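Local coordinates for chemotactic transducer PctC (Pseudomonas aeruginosa, PDB 5LTV), which binds gamma-amino-butanoic acid through its Cache-type ligand-binding domain and probably relays that binding as a signal in bacterial chemotaxis, at residues A[64-70]-A[153-157]; A[133-137]-A[247-251]; A[187-191]-A[200-204]. All coordinates share one frame; numbering follows the deposited sequence.

Contact 1: residues A[64-70]-A[153-157]; sequences ASQLALL and LPVRH
Ala68 and His157 show how the chain running out of a helix can be tied to a strand beside it. The axes of helix 64-68 and strand 153-157 pass 7.6 Å apart and run nearly parallel, at 20°. From its CB, the His157 side chain sets CG anti to the backbone N (chi1 175°), which swings the ring to the carbonyl oxygens of Ala68 and Leu70. ND1 donates to Ala68 O at 3.2 Å. That oxygen lies in the ring plane, while the nitrogen sits well above the plane of the carbonyl. Further round the ring, CE1 comes within 3.0 Å of Leu70 O, an oblique approach, and NE2 lies 3.6 Å from Leu70 O without bonding to it. Pro73 packs against the same side chain.

Earlier along the strand the contact is apolar. Val155 splits its branches: CG1 rests 3.8 Å from Leu67 CB, and CG2 lies 4.0 Å from Ala64 CB. Both methyls of Leu153 also converge on that small Ala64 CB, CD1 at 3.5 Å. Closer to His157, Ala68 CB comes to 3.2 Å from Arg156 O; the guanidinium of Arg156 forms a salt bridge with Asp131. The small side chain of Ala64, directed at the strand, is consistent with the close approach there. Packing of the long helix 34-68 against an antiparallel sheet, here the one whose module binds gamma-amino-butanoic acid, is characteristic of double Cache sensor domains.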
ATOM      1  N   ALA A  64     -12.243 -10.203   0.468  1.00 28.89           N
ATOM      2  CA  ALA A  64     -12.943 -10.441  -0.791  1.00 31.89           C
ATOM      3  C   ALA A  64     -13.586 -11.818  -0.833  1.00 30.50           C
ATOM      4  O   ALA A  64     -14.754 -11.947  -1.232  1.00 30.32           O
ATOM      5  CB  ALA A  64     -11.975 -10.276  -1.965  1.00 29.82           C
ATOM      6  N   SER A  65     -12.848 -12.870  -0.458  1.00 26.00           N
ATOM      7  CA  SER A  65     -13.474 -14.199  -0.471  1.00 27.07           C
ATOM      8  C   SER A  65     -14.625 -14.290   0.534  1.00 24.84           C
ATOM      9  O   SER A  65     -15.670 -14.861   0.220  1.00 26.86           O
ATOM     10  CB  SER A  65     -12.441 -15.302  -0.222  1.00 27.50           C
ATOM     11  OG  SER A  65     -11.733 -15.112   0.977  1.00 33.91           O
ATOM     12  N   GLN A  66     -14.468 -13.726   1.735  1.00 21.78           N
ATOM     13  CA  GLN A  66     -15.588 -13.693   2.676  1.00 29.68           C
ATOM     14  C   GLN A  66     -16.826 -13.056   2.073  1.00 28.81           C
ATOM     15  O   GLN A  66     -17.941 -13.537   2.298  1.00 28.24           O
ATOM     16  CB  GLN A  66     -15.227 -12.891   3.895  1.00 29.77           C
ATOM     17  CG  GLN A  66     -14.593 -13.553   4.988  1.00 37.73           C
ATOM     18  CD  GLN A  66     -14.231 -12.514   5.958  1.00 33.83           C
ATOM     19  OE1 GLN A  66     -15.079 -12.065   6.702  1.00 28.10           O
ATOM     20  NE2 GLN A  66     -12.961 -12.148   5.994  1.00 34.54           N
ATOM     21  N   LEU A  67     -16.656 -11.921   1.374  1.00 28.14           N
ATOM     22  CA  LEU A  67     -17.809 -11.206   0.819  1.00 27.72           C
ATOM     23  C   LEU A  67     -18.428 -11.961  -0.349  1.00 26.90           C
ATOM     24  O   LEU A  67     -19.657 -11.997  -0.473  1.00 26.45           O
ATOM     25  CB  LEU A  67     -17.415  -9.798   0.383  1.00 24.55           C
ATOM     26  CG  LEU A  67     -16.987  -8.834   1.476  1.00 26.83           C
ATOM     27  CD1 LEU A  67     -16.302  -7.603   0.905  1.00 31.24           C
ATOM     28  CD2 LEU A  67     -18.182  -8.434   2.238  1.00 23.52           C
ATOM     29  N   ALA A  68     -17.599 -12.578  -1.217  1.00 22.88           N
ATOM     30  CA  ALA A  68     -18.149 -13.417  -2.283  1.00 24.84           C
ATOM     31  C   ALA A  68     -18.959 -14.592  -1.728  1.00 29.94           C
ATOM     32  O   ALA A  68     -19.826 -15.135  -2.427  1.00 32.00           O
ATOM     33  CB  ALA A  68     -17.028 -13.949  -3.195  1.00 23.06           C
ATOM     34  N   LEU A  69     -18.652 -15.035  -0.505  1.00 28.84           N
ATOM     35  CA  LEU A  69     -19.328 -16.192   0.072  1.00 29.87           C
ATOM     36  C   LEU A  69     -20.657 -15.851   0.712  1.00 29.25           C
ATOM     37  O   LEU A  69     -21.379 -16.781   1.081  1.00 32.66           O
ATOM     38  CB  LEU A  69     -18.443 -16.876   1.130  1.00 30.25           C
ATOM     39  CG  LEU A  69     -17.170 -17.671   0.756  1.00 35.79           C
ATOM     40  CD1 LEU A  69     -16.536 -18.255   2.000  1.00 34.88           C
ATOM     41  CD2 LEU A  69     -17.515 -18.794  -0.239  1.00 34.83           C
ATOM     42  N   LEU A  70     -20.963 -14.575   0.928  1.00 27.55           N
ATOM     43  CA  LEU A  70     -22.274 -14.193   1.485  1.00 32.29           C
ATOM     44  C   LEU A  70     -23.367 -14.686   0.573  1.00 33.14           C
ATOM     45  O   LEU A  70     -23.398 -14.327  -0.608  1.00 38.18           O
ATOM     46  CB  LEU A  70     -22.386 -12.670   1.620  1.00 29.10           C
ATOM     47  CG  LEU A  70     -21.427 -11.990   2.605  1.00 30.43           C
ATOM     48  CD1 LEU A  70     -21.718 -10.477   2.694  1.00 24.18           C
ATOM     49  CD2 LEU A  70     -21.545 -12.657   3.965  1.00 27.23           C
ATOM     50  N   LEU A 153      -9.123  -5.014  -4.570  1.00 26.51           N
ATOM     51  CA  LEU A 153      -9.388  -6.029  -5.574  1.00 28.13           C
ATOM     52  C   LEU A 153     -10.889  -6.140  -5.812  1.00 28.41           C
ATOM     53  O   LEU A 153     -11.682  -5.921  -4.889  1.00 27.03           O
ATOM     54  CB  LEU A 153      -8.801  -7.398  -5.179  1.00 34.13           C
ATOM     55  CG  LEU A 153      -8.878  -8.123  -3.825  1.00 34.02           C
ATOM     56  CD1 LEU A 153      -9.867  -7.575  -2.817  1.00 32.39           C
ATOM     57  CD2 LEU A 153      -9.130  -9.608  -4.076  1.00 29.87           C
ATOM     58  N   PRO A 154     -11.303  -6.513  -7.031  1.00 28.58           N
ATOM     59  CA  PRO A 154     -12.732  -6.700  -7.308  1.00 26.78           C
ATOM     60  C   PRO A 154     -13.304  -7.828  -6.481  1.00 26.33           C
ATOM     61  O   PRO A 154     -12.605  -8.768  -6.112  1.00 33.41           O
ATOM     62  CB  PRO A 154     -12.768  -7.041  -8.801  1.00 28.51           C
ATOM     63  CG  PRO A 154     -11.358  -6.586  -9.318  1.00 31.35           C
ATOM     64  CD  PRO A 154     -10.454  -6.900  -8.178  1.00 27.07           C
ATOM     65  N   VAL A 155     -14.588  -7.695  -6.157  1.00 29.75           N
ATOM     66  CA  VAL A 155     -15.402  -8.716  -5.485  1.00 28.94           C
ATOM     67  C   VAL A 155     -16.583  -9.047  -6.389  1.00 31.12           C
ATOM     68  O   VAL A 155     -17.380  -8.159  -6.734  1.00 31.67           O
ATOM     69  CB  VAL A 155     -15.914  -8.219  -4.117  1.00 30.55           C
ATOM     70  CG1 VAL A 155     -16.683  -9.345  -3.366  1.00 27.21           C
ATOM     71  CG2 VAL A 155     -14.757  -7.675  -3.283  1.00 30.65           C
ATOM     72  N   ARG A 156     -16.690 -10.305  -6.792  0.57 30.89           N
ATOM     73  CA  ARG A 156     -17.835 -10.789  -7.548  0.57 30.67           C
ATOM     74  C   ARG A 156     -18.659 -11.710  -6.653  0.57 31.58           C
ATOM     75  O   ARG A 156     -18.133 -12.338  -5.730  0.57 31.00           O
ATOM     76  CB  ARG A 156     -17.404 -11.527  -8.836  0.57 29.24           C
ATOM     77  CG  ARG A 156     -16.867 -10.617  -9.977  0.57 29.34           C
ATOM     78  CD  ARG A 156     -16.273 -11.436 -11.144  0.57 31.42           C
ATOM     79  NE  ARG A 156     -15.726 -10.608 -12.241  0.57 32.50           N
ATOM     80  CZ  ARG A 156     -14.491 -10.098 -12.274  0.57 29.95           C
ATOM     81  NH1 ARG A 156     -13.638 -10.316 -11.278  0.57 26.90           N
ATOM     82  NH2 ARG A 156     -14.108  -9.364 -13.305  0.57 34.85           N
ATOM     83  N   HIS A 157     -19.967 -11.755  -6.900  1.00 30.91           N
ATOM     84  CA  HIS A 157     -20.843 -12.707  -6.239  1.00 32.02           C
ATOM     85  C   HIS A 157     -21.581 -13.473  -7.324  1.00 30.79           C
ATOM     86  O   HIS A 157     -22.203 -12.863  -8.199  1.00 31.00           O
ATOM     87  CB  HIS A 157     -21.810 -12.024  -5.275  1.00 34.03           C
ATOM     88  CG  HIS A 157     -22.799 -12.967  -4.673  1.00 36.06           C
ATOM     89  ND1 HIS A 157     -22.423 -14.066  -3.927  1.00 39.78           N
ATOM     90  CD2 HIS A 157     -24.149 -13.014  -4.758  1.00 36.28           C
ATOM     91  CE1 HIS A 157     -23.503 -14.725  -3.547  1.00 36.70           C
ATOM     92  NE2 HIS A 157     -24.561 -14.109  -4.042  1.00 36.93           N
TER

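Contact 2: residues A[133-137]-A[247-251]; sequences LIVTE and PGVTW
The indole of Trp251 meets the backbone of Thr136 with its edge: CH2 lies 3.4 Å from Thr136 O, which sits near the ring plane. One face of the same ring is covered from within its own segment by Val249, whose CG2 stands 3.7 Å above the plane, over the centre. Val135 CG2 and Glu137 CG reach the benzo end obliquely, the latter 4.1 Å from CZ2. The other flat group, the carboxylate of Glu137, is turned 36° from the indole plane and makes a long, weak ion pair with Lys197.

Val135 fills the middle of the contact by sending its two methyls to different partners. CG2, anti to the backbone N, goes to Trp251 CH2 at 4.0 Å. CG1 lies 4.1 Å from Val249 CG2 and also touches Pro247, both at its carbonyl oxygen and at the CD of its ring. Pro247 then extends the apolar surface to Leu133, with its CG 4.4 Å from Leu133 CD2. The hydroxyl of Thr136 has two partners: OG1 donates to Glu137 O at 2.9 Å and accepts the N-H of Ala150 on strand 147-157.

Segment 247-251 thus leads into strand 251-256 of one sheet while leaning on strand 134-140, an outermost strand of the other. Strand 147-157 pairs with 133-137 through Ser152 and Ala150, Met57 of helix 34-68 touches both Leu133 and Pro247, and Leu191 and Ser193 of strand 188-193 pack on Trp251.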
ATOM      1  N   LEU A 133      -5.817  -8.211  -7.161  1.00 27.57           N
ATOM      2  CA  LEU A 133      -5.262  -7.390  -6.093  1.00 26.99           C
ATOM      3  C   LEU A 133      -4.195  -6.460  -6.666  1.00 26.99           C
ATOM      4  O   LEU A 133      -3.302  -6.887  -7.402  1.00 29.70           O
ATOM      5  CB  LEU A 133      -4.676  -8.275  -4.994  1.00 26.38           C
ATOM      6  CG  LEU A 133      -4.183  -7.482  -3.765  1.00 33.55           C
ATOM      7  CD1 LEU A 133      -5.348  -7.114  -2.905  1.00 31.87           C
ATOM      8  CD2 LEU A 133      -3.140  -8.236  -2.939  1.00 41.99           C
ATOM      9  N   ILE A 134      -4.300  -5.181  -6.349  1.00 28.37           N
ATOM     10  CA  ILE A 134      -3.226  -4.234  -6.604  1.00 28.41           C
ATOM     11  C   ILE A 134      -2.805  -3.632  -5.277  1.00 31.27           C
ATOM     12  O   ILE A 134      -3.545  -3.667  -4.287  1.00 31.41           O
ATOM     13  CB  ILE A 134      -3.638  -3.104  -7.550  1.00 30.17           C
ATOM     14  CG1 ILE A 134      -4.686  -2.245  -6.841  1.00 31.69           C
ATOM     15  CG2 ILE A 134      -4.054  -3.656  -8.913  1.00 27.59           C
ATOM     16  CD1 ILE A 134      -4.871  -0.832  -7.405  1.00 33.29           C
ATOM     17  N   VAL A 135      -1.602  -3.069  -5.264  1.00 30.41           N
ATOM     18  CA  VAL A 135      -1.153  -2.210  -4.186  1.00 31.21           C
ATOM     19  C   VAL A 135      -0.863  -0.866  -4.830  1.00 34.21           C
ATOM     20  O   VAL A 135      -0.206  -0.801  -5.874  1.00 37.39           O
ATOM     21  CB  VAL A 135       0.063  -2.782  -3.433  1.00 35.93           C
ATOM     22  CG1 VAL A 135       1.241  -2.947  -4.339  1.00 39.61           C
ATOM     23  CG2 VAL A 135       0.428  -1.899  -2.252  1.00 35.44           C
ATOM     24  N   THR A 136      -1.466   0.178  -4.289  1.00 28.65           N
ATOM     25  CA  THR A 136      -1.394   1.503  -4.866  1.00 29.26           C
ATOM     26  C   THR A 136      -0.147   2.229  -4.369  1.00 33.47           C
ATOM     27  O   THR A 136       0.438   1.897  -3.327  1.00 32.19           O
ATOM     28  CB  THR A 136      -2.638   2.319  -4.481  1.00 26.04           C
ATOM     29  OG1 THR A 136      -2.454   2.776  -3.141  1.00 25.57           O
ATOM     30  CG2 THR A 136      -3.927   1.484  -4.571  1.00 23.45           C
ATOM     31  N   GLU A 137       0.246   3.248  -5.124  1.00 34.17           N
ATOM     32  CA  GLU A 137       1.186   4.224  -4.597  1.00 35.29           C
ATOM     33  C   GLU A 137       0.462   5.115  -3.576  1.00 35.89           C
ATOM     34  O   GLU A 137      -0.774   5.110  -3.487  1.00 34.59           O
ATOM     35  CB  GLU A 137       1.795   5.031  -5.751  1.00 37.37           C
ATOM     36  CG  GLU A 137       2.745   4.190  -6.640  1.00 44.17           C
ATOM     37  CD  GLU A 137       3.392   4.969  -7.815  1.00 47.25           C
ATOM     38  OE1 GLU A 137       2.917   6.069  -8.160  1.00 45.68           O
ATOM     39  OE2 GLU A 137       4.382   4.462  -8.402  1.00 49.68           O
ATOM     40  N   PRO A 247       2.540  -7.231  -5.989  1.00 45.14           N
ATOM     41  CA  PRO A 247       1.875  -7.423  -7.286  1.00 44.79           C
ATOM     42  C   PRO A 247       1.888  -6.143  -8.104  1.00 48.27           C
ATOM     43  O   PRO A 247       1.500  -5.080  -7.618  1.00 49.75           O
ATOM     44  CB  PRO A 247       0.448  -7.809  -6.899  1.00 40.14           C
ATOM     45  CG  PRO A 247       0.223  -7.077  -5.587  1.00 35.87           C
ATOM     46  CD  PRO A 247       1.571  -7.056  -4.885  1.00 36.02           C
ATOM     47  N   GLY A 248       2.320  -6.260  -9.357  1.00 48.06           N
ATOM     48  CA  GLY A 248       2.193  -5.176 -10.306  1.00 49.64           C
ATOM     49  C   GLY A 248       3.171  -4.034 -10.157  1.00 49.76           C
ATOM     50  O   GLY A 248       3.046  -3.041 -10.874  1.00 54.17           O
ATOM     51  N   VAL A 249       4.138  -4.120  -9.247  1.00 45.53           N
ATOM     52  CA  VAL A 249       5.054  -3.012  -8.990  1.00 44.05           C
ATOM     53  C   VAL A 249       6.460  -3.563  -8.820  1.00 47.50           C
ATOM     54  O   VAL A 249       6.662  -4.741  -8.510  1.00 50.10           O
ATOM     55  CB  VAL A 249       4.668  -2.191  -7.729  1.00 40.47           C
ATOM     56  CG1 VAL A 249       3.305  -1.525  -7.884  1.00 35.63           C
ATOM     57  CG2 VAL A 249       4.693  -3.077  -6.472  1.00 39.71           C
ATOM     58  N   THR A 250       7.435  -2.683  -9.022  1.00 45.09           N
ATOM     59  CA  THR A 250       8.826  -2.960  -8.677  1.00 46.19           C
ATOM     60  C   THR A 250       9.251  -1.825  -7.750  1.00 45.67           C
ATOM     61  O   THR A 250       9.433  -0.687  -8.188  1.00 46.90           O
ATOM     62  CB  THR A 250       9.726  -3.035  -9.910  1.00 43.65           C
ATOM     63  OG1 THR A 250       9.147  -3.938 -10.833  1.00 48.95           O
ATOM     64  CG2 THR A 250      11.111  -3.544  -9.544  1.00 40.77           C
ATOM     65  N   TRP A 251       9.379  -2.121  -6.474  1.00 41.74           N
ATOM     66  CA  TRP A 251       9.716  -1.118  -5.501  1.00 38.87           C
ATOM     67  C   TRP A 251      10.984  -1.538  -4.786  1.00 40.20           C
ATOM     68  O   TRP A 251      11.258  -2.728  -4.626  1.00 41.40           O
ATOM     69  CB  TRP A 251       8.600  -0.910  -4.488  1.00 36.41           C
ATOM     70  CG  TRP A 251       7.369  -0.341  -5.035  1.00 35.94           C
ATOM     71  CD1 TRP A 251       7.180   0.219  -6.231  1.00 38.52           C
ATOM     72  CD2 TRP A 251       6.108  -0.203  -4.334  1.00 34.91           C
ATOM     73  NE1 TRP A 251       5.872   0.676  -6.377  1.00 35.20           N
ATOM     74  CE2 TRP A 251       5.200   0.433  -5.198  1.00 34.77           C
ATOM     75  CE3 TRP A 251       5.669  -0.555  -3.064  1.00 33.28           C
ATOM     76  CZ2 TRP A 251       3.866   0.726  -4.843  1.00 35.96           C
ATOM     77  CZ3 TRP A 251       4.328  -0.265  -2.706  1.00 33.47           C
ATOM     78  CH2 TRP A 251       3.461   0.374  -3.591  1.00 36.13           C
TER

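Contact 3: residues A[187-191]-A[200-204]; sequences GYAFL and LHPDS
Leu191 and Leu200 form an antiparallel hydrogen-bonded pair, and both backbone bonds are made. Leu191 N donates to Leu200 O at 2.9 Å in an almost straight bond (177°). The return bond, from Leu200 N to Leu191 O, is longer at 3.3 Å. By backbone bonds Leu191 also joins Leu199, and Tyr188 and Phe190 join Val256 and Ala254 of strand 251-256. On one face of the sheet the two leucine side chains lie side by side and point the same way, with CB atoms 3.8 Å apart; helix 171-178 covers Leu200 through Leu171, Leu174 and Thr175.

On the other face gather Tyr188, Phe190 and His201, an aromatic cluster of oblique contacts. The Phe190 and His201 rings have centroids 4.8 Å apart and planes at 37°, with His201 CD2 only 3.4 Å from Phe190 CG. A chi1 of 66° places CG between the backbone N and the carbonyl carbon, so that CB and CG meet His201 CD2 while the far end of the ring leads away. Tyr188 comes from the same side of the imidazole plane but at its NE2 end, its CE2 3.7 Å from His201 NE2.

Both imidazole nitrogens have partners. ND1 accepts the backbone N-H of Asp203 at 3.0 Å, and that donor lies in the ring plane, which should help fix the ring's rotation. NE2 makes a weak hydrogen bond with Tyr215 OH, the same hydroxyl that bonds to Tyr188 OH. Ala189 O, approached by the ring of Pro202, is hydrogen-bonded by Asn179 ND2.

Because ND1 serves as an acceptor, a neutral His201 is the likely state, with NE2 probably carrying the proton. The contact thus sets a regular strand pairing beside a buried histidine, both of whose ring nitrogens are matched.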
ATOM      1  N   GLY A 187      22.428   7.207   9.399  1.00 80.80           N
ATOM      2  CA  GLY A 187      21.840   6.617   8.206  1.00 80.85           C
ATOM      3  C   GLY A 187      20.348   6.322   8.322  1.00 79.43           C
ATOM      4  O   GLY A 187      19.786   6.428   9.409  1.00 82.45           O
ATOM      5  N   TYR A 188      19.701   5.938   7.222  1.00 73.34           N
ATOM      6  CA  TYR A 188      18.251   5.767   7.209  1.00 64.11           C
ATOM      7  C   TYR A 188      17.835   4.964   5.976  1.00 57.79           C
ATOM      8  O   TYR A 188      18.651   4.632   5.113  1.00 55.27           O
ATOM      9  CB  TYR A 188      17.542   7.123   7.252  1.00 61.98           C
ATOM     10  CG  TYR A 188      17.832   8.025   6.072  1.00 59.39           C
ATOM     11  CD1 TYR A 188      18.964   8.843   6.042  1.00 59.20           C
ATOM     12  CD2 TYR A 188      16.971   8.067   4.994  1.00 57.39           C
ATOM     13  CE1 TYR A 188      19.221   9.669   4.954  1.00 57.50           C
ATOM     14  CE2 TYR A 188      17.213   8.894   3.916  1.00 57.68           C
ATOM     15  CZ  TYR A 188      18.332   9.683   3.891  1.00 56.97           C
ATOM     16  OH  TYR A 188      18.524  10.471   2.783  1.00 58.60           O
ATOM     17  N   ALA A 189      16.542   4.649   5.903  1.00 55.32           N
ATOM     18  CA  ALA A 189      16.009   3.860   4.797  1.00 51.45           C
ATOM     19  C   ALA A 189      14.731   4.485   4.245  1.00 47.09           C
ATOM     20  O   ALA A 189      13.886   4.959   5.007  1.00 46.59           O
ATOM     21  CB  ALA A 189      15.742   2.422   5.245  1.00 48.33           C
ATOM     22  N   PHE A 190      14.576   4.490   2.921  1.00 42.77           N
ATOM     23  CA  PHE A 190      13.299   4.908   2.356  1.00 36.84           C
ATOM     24  C   PHE A 190      12.871   3.913   1.270  1.00 36.75           C
ATOM     25  O   PHE A 190      13.530   2.894   1.020  1.00 38.45           O
ATOM     26  CB  PHE A 190      13.358   6.371   1.889  1.00 34.82           C
ATOM     27  CG  PHE A 190      14.268   6.633   0.742  1.00 38.61           C
ATOM     28  CD1 PHE A 190      15.632   6.860   0.944  1.00 38.82           C
ATOM     29  CD2 PHE A 190      13.753   6.715  -0.555  1.00 41.63           C
ATOM     30  CE1 PHE A 190      16.470   7.125  -0.128  1.00 42.05           C
ATOM     31  CE2 PHE A 190      14.582   6.968  -1.638  1.00 43.73           C
ATOM     32  CZ  PHE A 190      15.942   7.185  -1.432  1.00 45.54           C
ATOM     33  N   LEU A 191      11.714   4.172   0.677  1.00 34.56           N
ATOM     34  CA  LEU A 191      11.141   3.289  -0.326  1.00 33.67           C
ATOM     35  C   LEU A 191      10.850   4.103  -1.577  1.00 34.09           C
ATOM     36  O   LEU A 191      10.321   5.205  -1.490  1.00 35.48           O
ATOM     37  CB  LEU A 191       9.872   2.599   0.197  1.00 29.10           C
ATOM     38  CG  LEU A 191       9.434   1.377  -0.624  1.00 30.81           C
ATOM     39  CD1 LEU A 191      10.151   0.074  -0.184  1.00 31.78           C
ATOM     40  CD2 LEU A 191       7.942   1.200  -0.518  1.00 25.89           C
ATOM     41  N   LEU A 200       7.875   6.008   0.505  1.00 36.48           N
ATOM     42  CA  LEU A 200       7.980   6.172   1.938  1.00 30.26           C
ATOM     43  C   LEU A 200       9.301   6.843   2.200  1.00 32.37           C
ATOM     44  O   LEU A 200      10.284   6.552   1.508  1.00 29.78           O
ATOM     45  CB  LEU A 200       7.977   4.872   2.641  1.00 26.93           C
ATOM     46  CG  LEU A 200       6.846   3.860   2.439  1.00 31.66           C
ATOM     47  CD1 LEU A 200       7.287   2.539   3.059  1.00 29.35           C
ATOM     48  CD2 LEU A 200       5.554   4.390   3.012  1.00 28.80           C
ATOM     49  N   HIS A 201       9.342   7.699   3.222  1.00 33.59           N
ATOM     50  CA  HIS A 201      10.556   8.438   3.579  1.00 37.23           C
ATOM     51  C   HIS A 201      10.429   9.037   4.977  1.00 38.83           C
ATOM     52  O   HIS A 201       9.377   9.574   5.336  1.00 45.16           O
ATOM     53  CB  HIS A 201      10.840   9.544   2.545  1.00 38.69           C
ATOM     54  CG  HIS A 201      12.271   9.977   2.503  1.00 39.64           C
ATOM     55  ND1 HIS A 201      12.850  10.731   3.504  1.00 39.89           N
ATOM     56  CD2 HIS A 201      13.253   9.731   1.602  1.00 40.30           C
ATOM     57  CE1 HIS A 201      14.123  10.944   3.214  1.00 40.36           C
ATOM     58  NE2 HIS A 201      14.397  10.343   2.067  1.00 41.53           N
ATOM     59  N   PRO A 202      11.466   8.948   5.801  1.00 38.65           N
ATOM     60  CA  PRO A 202      11.383   9.559   7.140  1.00 39.71           C
ATOM     61  C   PRO A 202      11.129  11.070   7.096  1.00 45.17           C
ATOM     62  O   PRO A 202      10.532  11.637   8.024  1.00 45.30           O
ATOM     63  CB  PRO A 202      12.739   9.214   7.758  1.00 39.24           C
ATOM     64  CG  PRO A 202      13.186   7.971   6.982  1.00 38.90           C
ATOM     65  CD  PRO A 202      12.702   8.177   5.597  1.00 37.14           C
ATOM     66  N   ASP A 203      11.541  11.735   6.026  1.00 47.47           N
ATOM     67  CA  ASP A 203      11.120  13.104   5.736  1.00 49.96           C
ATOM     68  C   ASP A 203       9.823  13.061   4.918  1.00 45.79           C
ATOM     69  O   ASP A 203       9.852  13.010   3.678  1.00 40.98           O
ATOM     70  CB  ASP A 203      12.222  13.848   4.993  1.00 56.08           C
ATOM     71  CG  ASP A 203      11.902  15.313   4.809  1.00 62.17           C
ATOM     72  OD1 ASP A 203      10.763  15.728   5.163  1.00 60.48           O
ATOM     73  OD2 ASP A 203      12.783  16.032   4.273  1.00 65.91           O
ATOM     74  N   SER A 204       8.681  13.140   5.623  1.00 50.43           N
ATOM     75  CA  SER A 204       7.368  12.970   5.004  1.00 49.37           C
ATOM     76  C   SER A 204       7.164  13.900   3.816  1.00 52.10           C
ATOM     77  O   SER A 204       6.458  13.540   2.865  1.00 52.85           O
ATOM     78  CB  SER A 204       6.261  13.192   6.052  1.00 48.10           C
ATOM     79  OG  SER A 204       6.183  14.565   6.436  1.00 55.01           O
TER

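How the contacts relate
Contacts 1 and 2 reach the same sheet, through the neighbouring strands 147-157 and 134-140, and meet directly where Leu153 packs on Leu133. Contact 2 also touches contact 3, through Trp251 and Leu191, and so joins the two sheets. Contacts 1 and 3 lie on opposite sides of the chain's centre, their nearest atoms about 19 Å apart. Contacts 1 and 2 are both partly buried, the first far from that centre and the second close to it, while contact 3 is buried. The chemistry follows: helix-on-strand packing with one histidine bond in contact 1, apolar and edge contacts between modules in contact 2, and paired backbone bonds beside an aromatic cluster in contact 3.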